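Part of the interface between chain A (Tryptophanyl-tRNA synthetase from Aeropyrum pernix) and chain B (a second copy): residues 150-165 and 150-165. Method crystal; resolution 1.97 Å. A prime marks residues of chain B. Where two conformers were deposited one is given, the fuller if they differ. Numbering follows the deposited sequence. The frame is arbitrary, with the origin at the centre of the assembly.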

# COMPACT_ATOMS: atom_id res chain seq x y z
N PHE A 150 7.17 -11.06 -7.32
CA PHE A 150 6.03 -10.24 -7.75
C PHE A 150 5.75 -9.22 -6.63
O PHE A 150 5.80 -9.60 -5.45
N GLN A 151 5.53 -7.97 -7.04
CA GLN A 151 5.14 -6.89 -6.12
C GLN A 151 3.92 -7.33 -5.27
O GLN A 151 3.84 -6.92 -4.13
N THR A 152 3.06 -8.18 -5.81
CA THR A 152 1.83 -8.49 -5.10
C THR A 152 2.06 -9.76 -4.28
O THR A 152 1.10 -10.29 -3.69
N ASN A 153 3.27 -10.26 -4.24
CA ASN A 153 3.46 -11.49 -3.44
C ASN A 153 4.76 -11.49 -2.68
O ASN A 153 5.50 -12.49 -2.66
N ARG A 154 5.16 -10.35 -2.15
CA ARG A 154 6.55 -10.23 -1.65
C ARG A 154 6.64 -10.27 -0.08
O ARG A 154 7.67 -10.61 0.49
N GLY A 155 5.54 -9.97 0.57
CA GLY A 155 5.47 -10.27 2.01
C GLY A 155 5.43 -9.03 2.89
O GLY A 155 5.67 -7.89 2.47
N THR A 156 5.20 -9.29 4.18
CA THR A 156 4.91 -8.22 5.15
C THR A 156 5.93 -7.12 5.28
O THR A 156 5.56 -5.96 5.24
N PRO A 157 7.21 -7.46 5.46
CA PRO A 157 8.16 -6.36 5.69
C PRO A 157 8.27 -5.37 4.48
O PRO A 157 8.46 -4.13 4.65
N TYR A 158 8.13 -5.92 3.27
CA TYR A 158 8.22 -5.11 2.03
C TYR A 158 7.02 -4.22 2.01
O TYR A 158 7.06 -3.08 1.74
N PHE A 159 5.87 -4.77 2.29
CA PHE A 159 4.70 -3.93 2.23
C PHE A 159 4.66 -2.91 3.39
O PHE A 159 4.17 -1.84 3.22
N ARG A 160 5.18 -3.27 4.53
CA ARG A 160 5.24 -2.28 5.62
C ARG A 160 6.05 -1.04 5.20
O ARG A 160 5.74 0.09 5.57
N LEU A 161 7.10 -1.21 4.37
CA LEU A 161 7.78 -0.01 3.98
C LEU A 161 6.88 0.91 3.19
O LEU A 161 7.04 2.13 3.26
N ILE A 162 6.08 0.30 2.30
CA ILE A 162 5.21 1.07 1.46
C ILE A 162 4.25 1.84 2.36
O ILE A 162 4.01 3.05 2.14
N GLN A 163 3.72 1.16 3.37
CA GLN A 163 2.80 1.86 4.31
C GLN A 163 3.48 3.02 5.08
O GLN A 163 2.93 4.11 5.20
N LEU A 164 4.70 2.81 5.50
CA LEU A 164 5.40 3.84 6.26
C LEU A 164 5.92 4.93 5.32
O LEU A 164 5.92 6.07 5.73
N PHE A 165 6.31 4.58 4.07
CA PHE A 165 6.77 5.61 3.13
C PHE A 165 5.67 6.61 2.85
O PHE A 165 5.99 7.78 2.54
N PHE B 150 -2.51 -5.75 13.71
CA PHE B 150 -1.96 -4.44 13.33
C PHE B 150 -1.99 -4.36 11.80
O PHE B 150 -1.66 -5.36 11.14
N GLN B 151 -2.43 -3.21 11.29
CA GLN B 151 -2.42 -2.91 9.85
C GLN B 151 -1.01 -3.17 9.27
O GLN B 151 -0.93 -3.59 8.12
N THR B 152 0.03 -2.99 10.05
CA THR B 152 1.37 -3.07 9.50
C THR B 152 1.89 -4.49 9.70
O THR B 152 3.07 -4.76 9.42
N ASN B 153 1.07 -5.39 10.19
CA ASN B 153 1.60 -6.75 10.38
C ASN B 153 0.59 -7.82 10.03
O ASN B 153 0.39 -8.80 10.75
N ARG B 154 -0.19 -7.60 8.98
CA ARG B 154 -1.37 -8.47 8.76
C ARG B 154 -1.16 -9.51 7.61
O ARG B 154 -1.81 -10.55 7.56
N GLY B 155 -0.22 -9.23 6.73
CA GLY B 155 0.22 -10.29 5.81
C GLY B 155 -0.15 -10.02 4.35
O GLY B 155 -0.96 -9.15 4.01
N THR B 156 0.39 -10.88 3.48
CA THR B 156 0.32 -10.67 2.04
C THR B 156 -1.05 -10.51 1.43
O THR B 156 -1.25 -9.58 0.67
N PRO B 157 -1.98 -11.43 1.72
CA PRO B 157 -3.27 -11.30 1.02
C PRO B 157 -4.02 -9.97 1.35
O PRO B 157 -4.72 -9.36 0.48
N TYR B 158 -3.86 -9.50 2.59
CA TYR B 158 -4.52 -8.25 3.05
C TYR B 158 -3.87 -7.12 2.31
O TYR B 158 -4.48 -6.25 1.81
N PHE B 159 -2.57 -7.13 2.23
CA PHE B 159 -1.94 -6.02 1.56
C PHE B 159 -2.17 -6.08 0.03
O PHE B 159 -2.26 -5.08 -0.59
N ARG B 160 -2.27 -7.26 -0.53
CA ARG B 160 -2.58 -7.33 -1.97
C ARG B 160 -3.92 -6.65 -2.27
O ARG B 160 -4.10 -6.01 -3.32
N LEU B 161 -4.91 -6.71 -1.35
CA LEU B 161 -6.12 -6.01 -1.69
C LEU B 161 -5.88 -4.53 -1.81
O LEU B 161 -6.56 -3.87 -2.60
N ILE B 162 -5.06 -4.00 -0.89
CA ILE B 162 -4.79 -2.59 -0.88
C ILE B 162 -4.15 -2.22 -2.21
O ILE B 162 -4.52 -1.20 -2.84
N GLN B 163 -3.20 -3.04 -2.65
CA GLN B 163 -2.55 -2.77 -3.96
C GLN B 163 -3.54 -2.81 -5.16
O GLN B 163 -3.53 -1.94 -6.02
N LEU B 164 -4.44 -3.76 -5.14
CA LEU B 164 -5.39 -3.90 -6.24
C LEU B 164 -6.50 -2.86 -6.11
O LEU B 164 -6.95 -2.38 -7.13
N PHE B 165 -6.90 -2.47 -4.87
CA PHE B 165 -7.92 -1.44 -4.72
C PHE B 165 -7.47 -0.13 -5.31
O PHE B 165 -8.33 0.66 -5.75

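This is a two-fold symmetric helix-helix contact with an aromatic residue on the axis and, away from it, helix side chains that bond to backbone carbonyls of the partner's loop. The two 156-165 helices cross at 38° with axes 10.1 Å apart, and the stretches together bury 865 Å².

Phe159 marks the centre. Its CA-to-CB bond points toward the partner and chi1 is t (-161°), which sends the ring onto the axis and into the space claimed by Phe159′. Phe159 CE1 and Phe159′ CE2 lie 0.3 Å apart, so the two rings as given cannot be occupied together; two conformers were deposited for this residue and one is given, so at least one copy must take another position at any moment. Ile162, m at chi1, borders this site, with Ile162 CD1 3.9 Å from Phe159′ CE2.

Polar order is built outward from this centre. Arg160 starts sideways, and its t, t, m chain brings the guanidinium to the partner's loop: NE donates to Thr152′ O at 2.8 Å, and NH2 donates to the same Thr152′ O at 3.2 Å. The carbonyl sits near the guanidinium plane, at its edge, where the N-H groups point. Arg160 NH2 also lies 3.2 Å from Asn153′ OD1. Gln163 points toward the partner, m then t, and its NE2 donates to Gln151′ O at 3.1 Å, nearly straight at 170°. Both acceptors are backbone carbonyls, so these hydrogen bonds depend on where the loop places its main chain rather than on a side-chain acceptor.

Thr156, chi1 m, fills the approach near the helix start: its CG2 is 3.6 Å from Thr152′ O, and its OG1 is 3.2 Å from Gly155′ CA. Gly155 is the N-cap residue; its phi of 112° and psi of 172° would jam a CB against the preceding carbonyl, so its own backbone calls for glycine.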

# COMPACT_ATOMS: atom_id res chain seq x y z
CB PHE A 150 4.74 -11.07 -7.89
CG PHE A 150 4.78 -12.05 -9.01
CD1 PHE A 150 4.41 -11.67 -10.30
CD2 PHE A 150 5.20 -13.36 -8.80
CE1 PHE A 150 4.43 -12.65 -11.39
CE2 PHE A 150 5.24 -14.32 -9.92
CZ PHE A 150 4.86 -13.95 -11.14
CB GLN A 151 4.69 -5.61 -6.84
CG GLN A 151 5.85 -4.89 -7.58
CD GLN A 151 5.35 -3.69 -8.38
OE1 GLN A 151 4.23 -3.65 -8.86
NE2 GLN A 151 6.24 -2.73 -8.55
CB THR A 152 0.59 -8.72 -6.01
OG1 THR A 152 0.83 -9.83 -6.87
CG2 THR A 152 0.18 -7.44 -6.83
CB ASN A 153 3.31 -12.78 -4.33
CG ASN A 153 2.98 -14.02 -3.51
OD1 ASN A 153 2.41 -13.89 -2.43
ND2 ASN A 153 3.36 -15.21 -3.98
CB ARG A 154 7.18 -8.94 -2.18
CG ARG A 154 8.68 -8.71 -1.84
CD ARG A 154 9.51 -9.99 -2.21
NE ARG A 154 10.93 -9.63 -2.34
CZ ARG A 154 11.89 -10.51 -2.39
NH1 ARG A 154 11.61 -11.83 -2.31
NH2 ARG A 154 13.11 -10.07 -2.48
CB THR A 156 4.51 -8.84 6.55
OG1 THR A 156 3.32 -9.58 6.34
CG2 THR A 156 4.18 -7.69 7.55
CB PRO A 157 9.52 -7.08 5.97
CG PRO A 157 9.22 -8.54 6.06
CD PRO A 157 7.82 -8.81 5.54
CB TYR A 158 8.08 -6.09 0.83
CG TYR A 158 7.76 -5.51 -0.52
CD1 TYR A 158 8.78 -5.01 -1.32
CD2 TYR A 158 6.51 -5.64 -1.06
CE1 TYR A 158 8.51 -4.55 -2.61
CE2 TYR A 158 6.23 -5.20 -2.32
CZ TYR A 158 7.22 -4.73 -3.12
OH TYR A 158 6.88 -4.32 -4.38
CB PHE A 159 3.23 -4.59 2.16
CG PHE A 159 2.16 -3.63 1.63
CD1 PHE A 159 2.09 -3.30 0.30
CD2 PHE A 159 1.23 -3.05 2.47
CE1 PHE A 159 1.14 -2.42 -0.13
CE2 PHE A 159 0.28 -2.18 1.98
CZ PHE A 159 0.28 -1.88 0.70
CB ARG A 160 5.89 -2.90 6.85
CG ARG A 160 5.76 -1.98 8.09
CD ARG A 160 6.33 -2.68 9.36
NE ARG A 160 5.78 -3.98 9.61
CZ ARG A 160 6.49 -5.03 10.02
NH1 ARG A 160 7.79 -4.92 10.20
NH2 ARG A 160 5.87 -6.17 10.26
CB LEU A 161 9.04 -0.34 3.06
CG LEU A 161 10.21 -1.07 3.77
CD1 LEU A 161 11.22 -1.53 2.69
CD2 LEU A 161 10.84 -0.05 4.75
CB ILE A 162 4.40 0.16 0.48
CG1 ILE A 162 5.38 -0.59 -0.50
CG2 ILE A 162 3.38 1.01 -0.33
CD1 ILE A 162 4.64 -1.72 -1.31
CB GLN A 163 2.26 0.90 5.32
CG GLN A 163 1.38 -0.21 4.75
CD GLN A 163 1.03 -1.26 5.82
OE1 GLN A 163 1.90 -2.04 6.27
NE2 GLN A 163 -0.26 -1.31 6.20
CB LEU A 164 6.55 3.24 7.06
CG LEU A 164 6.05 2.17 8.09
CD1 LEU A 164 7.29 1.70 8.90
CD2 LEU A 164 4.98 2.64 9.03
CB PHE A 165 7.21 5.05 1.76
CG PHE A 165 8.44 4.20 1.79
CD1 PHE A 165 9.32 4.22 2.88
CD2 PHE A 165 8.78 3.41 0.67
CE1 PHE A 165 10.49 3.42 2.90
CE2 PHE A 165 9.96 2.62 0.68
CZ PHE A 165 10.82 2.62 1.79
CB PHE B 150 -0.49 -4.30 13.73
CG PHE B 150 -0.27 -4.24 15.21
CD1 PHE B 150 -0.34 -3.03 15.89
CD2 PHE B 150 -0.01 -5.40 15.94
CE1 PHE B 150 -0.11 -2.98 17.34
CE2 PHE B 150 0.20 -5.34 17.39
CZ PHE B 150 0.15 -4.17 18.03
CB GLN B 151 -2.73 -1.44 9.53
CG GLN B 151 -4.20 -1.05 9.84
CD GLN B 151 -4.45 0.44 9.61
OE1 GLN B 151 -3.57 1.27 9.76
NE2 GLN B 151 -5.69 0.75 9.31
CB THR B 152 2.40 -2.09 10.12
OG1 THR B 152 2.55 -2.37 11.51
CG2 THR B 152 2.04 -0.58 9.88
CB ASN B 153 2.16 -6.95 11.83
CG ASN B 153 3.15 -8.11 11.92
OD1 ASN B 153 3.78 -8.44 10.92
ND2 ASN B 153 3.27 -8.75 13.09
CB ARG B 154 -2.60 -7.60 8.47
CG ARG B 154 -3.96 -8.35 8.33
CD ARG B 154 -4.17 -9.31 9.54
NE ARG B 154 -5.59 -9.64 9.67
CZ ARG B 154 -6.05 -10.61 10.42
NH1 ARG B 154 -5.19 -11.38 11.13
NH2 ARG B 154 -7.33 -10.82 10.42
CB THR B 156 1.19 -11.76 1.29
OG1 THR B 156 2.54 -11.56 1.70
CG2 THR B 156 1.14 -11.50 -0.25
CB PRO B 157 -4.08 -12.55 1.49
CG PRO B 157 -3.15 -13.40 2.28
CD PRO B 157 -1.89 -12.62 2.60
CB TYR B 158 -4.16 -8.07 4.55
CG TYR B 158 -4.38 -6.71 5.17
CD1 TYR B 158 -5.64 -6.36 5.65
CD2 TYR B 158 -3.32 -5.89 5.45
CE1 TYR B 158 -5.83 -5.14 6.30
CE2 TYR B 158 -3.49 -4.69 6.09
CZ TYR B 158 -4.71 -4.35 6.57
OH TYR B 158 -4.81 -3.15 7.22
CB PHE B 159 -0.37 -5.74 1.76
CG PHE B 159 0.03 -4.31 1.39
CD1 PHE B 159 -0.28 -3.24 2.19
CD2 PHE B 159 0.73 -4.04 0.22
CE1 PHE B 159 0.08 -1.98 1.81
CE2 PHE B 159 1.08 -2.75 -0.10
CZ PHE B 159 0.73 -1.76 0.69
CB ARG B 160 -2.65 -8.79 -2.40
CG ARG B 160 -2.75 -8.91 -3.95
CD ARG B 160 -2.71 -10.41 -4.38
NE ARG B 160 -1.59 -11.14 -3.86
CZ ARG B 160 -1.66 -12.39 -3.40
NH1 ARG B 160 -2.82 -13.02 -3.38
NH2 ARG B 160 -0.57 -12.98 -2.98
CB LEU B 161 -7.23 -6.22 -0.56
CG LEU B 161 -7.79 -7.66 -0.46
CD1 LEU B 161 -8.66 -7.74 0.83
CD2 LEU B 161 -8.63 -7.91 -1.73
CB ILE B 162 -3.84 -2.19 0.30
CG1 ILE B 162 -4.52 -2.50 1.68
CG2 ILE B 162 -3.47 -0.68 0.20
CD1 ILE B 162 -3.51 -2.39 2.88
CB GLN B 163 -1.47 -3.76 -4.23
CG GLN B 163 -0.30 -3.71 -3.26
CD GLN B 163 0.67 -4.89 -3.47
OE1 GLN B 163 0.34 -6.07 -3.19
NE2 GLN B 163 1.89 -4.58 -3.96
CB LEU B 164 -5.98 -5.30 -6.28
CG LEU B 164 -4.88 -6.40 -6.48
CD1 LEU B 164 -5.61 -7.77 -6.60
CD2 LEU B 164 -4.00 -6.20 -7.68
CB PHE B 165 -8.29 -1.14 -3.25
CG PHE B 165 -8.98 -2.27 -2.53
CD1 PHE B 165 -9.57 -3.33 -3.21
CD2 PHE B 165 -9.11 -2.22 -1.12
CE1 PHE B 165 -10.23 -4.38 -2.53
CE2 PHE B 165 -9.78 -3.27 -0.42
CZ PHE B 165 -10.35 -4.35 -1.13